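Local coordinates for protein amphiphysin (Drosophila melanogaster, PDB 1URU) that senses and probably helps to shape curved membranes in endocytosis, through a dimeric, coiled-coil BAR domain, at the interface of chains A and B. Numbering follows the deposited sequence. Chains: chain A/B, Amphiphysin.

The interface of chains A and B. Residues chain A 81, 85, 229-230, 233; chain B 208-209, 212.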
# COMPACT_ATOMS: atom_id res chain seq x y z
N VAL A 81 -10.79 -5.92 -13.26
CA VAL A 81 -12.02 -5.20 -13.48
C VAL A 81 -12.17 -5.03 -14.99
O VAL A 81 -13.27 -5.19 -15.53
CB VAL A 81 -12.02 -3.81 -12.84
CG1 VAL A 81 -13.24 -3.04 -13.28
CG2 VAL A 81 -11.99 -3.90 -11.32
N TYR A 85 -15.31 -6.89 -17.16
CA TYR A 85 -16.16 -5.90 -17.78
C TYR A 85 -16.01 -6.19 -19.24
O TYR A 85 -14.90 -6.29 -19.74
CB TYR A 85 -15.62 -4.52 -17.49
CG TYR A 85 -16.58 -3.37 -17.61
CD1 TYR A 85 -16.95 -2.64 -16.49
CD2 TYR A 85 -17.07 -2.98 -18.83
CE1 TYR A 85 -17.80 -1.57 -16.59
CE2 TYR A 85 -17.92 -1.91 -18.94
CZ TYR A 85 -18.28 -1.21 -17.81
OH TYR A 85 -19.11 -0.14 -17.92
N LEU A 229 -14.85 6.98 -13.25
CA LEU A 229 -15.16 5.56 -13.23
C LEU A 229 -16.54 5.32 -12.62
O LEU A 229 -17.33 4.50 -13.10
CB LEU A 229 -14.09 4.81 -12.42
CG LEU A 229 -12.74 4.53 -13.09
CD1 LEU A 229 -11.77 3.98 -12.09
CD2 LEU A 229 -12.90 3.57 -14.24
N GLU A 230 -16.82 6.05 -11.56
CA GLU A 230 -18.14 6.05 -10.97
C GLU A 230 -19.20 6.38 -12.01
O GLU A 230 -20.22 5.70 -12.08
CB GLU A 230 -18.22 7.09 -9.86
CG GLU A 230 -18.73 6.53 -8.55
CD GLU A 230 -18.64 7.54 -7.42
OE1 GLU A 230 -17.82 8.51 -7.49
OE2 GLU A 230 -19.41 7.35 -6.46
N VAL A 233 -19.93 3.77 -14.70
CA VAL A 233 -20.62 2.60 -14.16
C VAL A 233 -22.09 2.92 -13.86
O VAL A 233 -22.92 2.02 -13.86
CB VAL A 233 -19.89 2.03 -12.91
CG1 VAL A 233 -20.70 0.96 -12.22
CG2 VAL A 233 -18.54 1.45 -13.30
N LEU B 208 -18.68 -2.54 -8.28
CA LEU B 208 -17.82 -1.45 -8.74
C LEU B 208 -18.33 -0.05 -8.33
O LEU B 208 -17.52 0.83 -8.11
CB LEU B 208 -17.59 -1.54 -10.25
CG LEU B 208 -16.92 -2.83 -10.76
CD1 LEU B 208 -16.71 -2.78 -12.24
CD2 LEU B 208 -15.59 -3.05 -10.08
N GLN B 209 -19.63 0.16 -8.22
CA GLN B 209 -20.17 1.48 -7.80
C GLN B 209 -19.72 1.74 -6.39
O GLN B 209 -19.23 2.83 -6.09
CB GLN B 209 -21.70 1.53 -7.86
CG GLN B 209 -22.38 2.92 -7.64
CD GLN B 209 -22.10 3.65 -6.27
OE1 GLN B 209 -22.69 3.32 -5.22
NE2 GLN B 209 -21.22 4.65 -6.31
N PHE B 212 -15.76 2.12 -6.47
CA PHE B 212 -15.24 3.34 -7.09
C PHE B 212 -15.55 4.59 -6.30
O PHE B 212 -14.76 5.51 -6.30
CB PHE B 212 -15.73 3.44 -8.53
CG PHE B 212 -15.09 2.45 -9.45
CD1 PHE B 212 -15.69 2.12 -10.66
CD2 PHE B 212 -13.88 1.81 -9.11
CE1 PHE B 212 -15.10 1.20 -11.53
CE2 PHE B 212 -13.29 0.89 -9.96
CZ PHE B 212 -13.91 0.59 -11.19
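B:Phe212 and A:Leu229 meet within the dimer interface of the BAR domain, where the long helices 172-239 of the two chains pack together, flanked by helix 35-84 of chain A. Dimerisation builds the curved, elongated module whose concave face is the family's membrane-binding surface; being two-fold, it gives this patch a twin with the chains exchanged.

The aromatic contact is a CH-pi one. CB of A:Leu229 lies over one face of the B:Phe212 ring, 3.9 Å from the centroid and displaced toward the CD1-CE1 rim, while the A:Leu229 methyl CD1 sits over the same face, nearly above the ring centre on its CE2-CZ side, 4.0 Å from B:Phe212 CE2. With CG anti to its carbonyl carbon (chi1 -71°), B:Phe212 sends its ring from helix 172-239 of chain B toward chain A. A flat ring suits this place because one face can take both stem and branch tip of a leucine. CG2 of A:Val233, one turn on, lies beside the CD1-CE1 side of the ring, near its plane, 3.9 Å from B:Phe212 CE1; the short valine stands roughly perpendicular to the phenylalanine side chain. Replacing B:Phe212 with an alanine would probably open a gap beneath A:Leu229 and leave A:Val233 CG2 without its aromatic neighbour.

Aliphatic packing continues one turn earlier on helix 172-239 of chain B. B:Leu208 and A:Val81 point past each other, antiparallel, their branched ends side by side: CD1 of B:Leu208 is 3.6 Å from A:Val81 CG1. Valine's two methyls thus match leucine's two. A:Tyr85, just beyond helix 35-84, adds a more distant contact, its CD1 4.3 Å from B:Leu208 CD1.

Polar side chains border the apolar cluster. Carboxylate oxygen OE2 of the extended A:Glu230 is 3.3 Å from amide nitrogen NE2 of B:Gln209, whose bend at chi2 (-60°) turns the amide toward it. The groups are nearly coplanar (15°), but OE2 lies almost on the extension of the CD-NE2 bond, between the two N-H directions, so any attraction is probably loosely electrostatic.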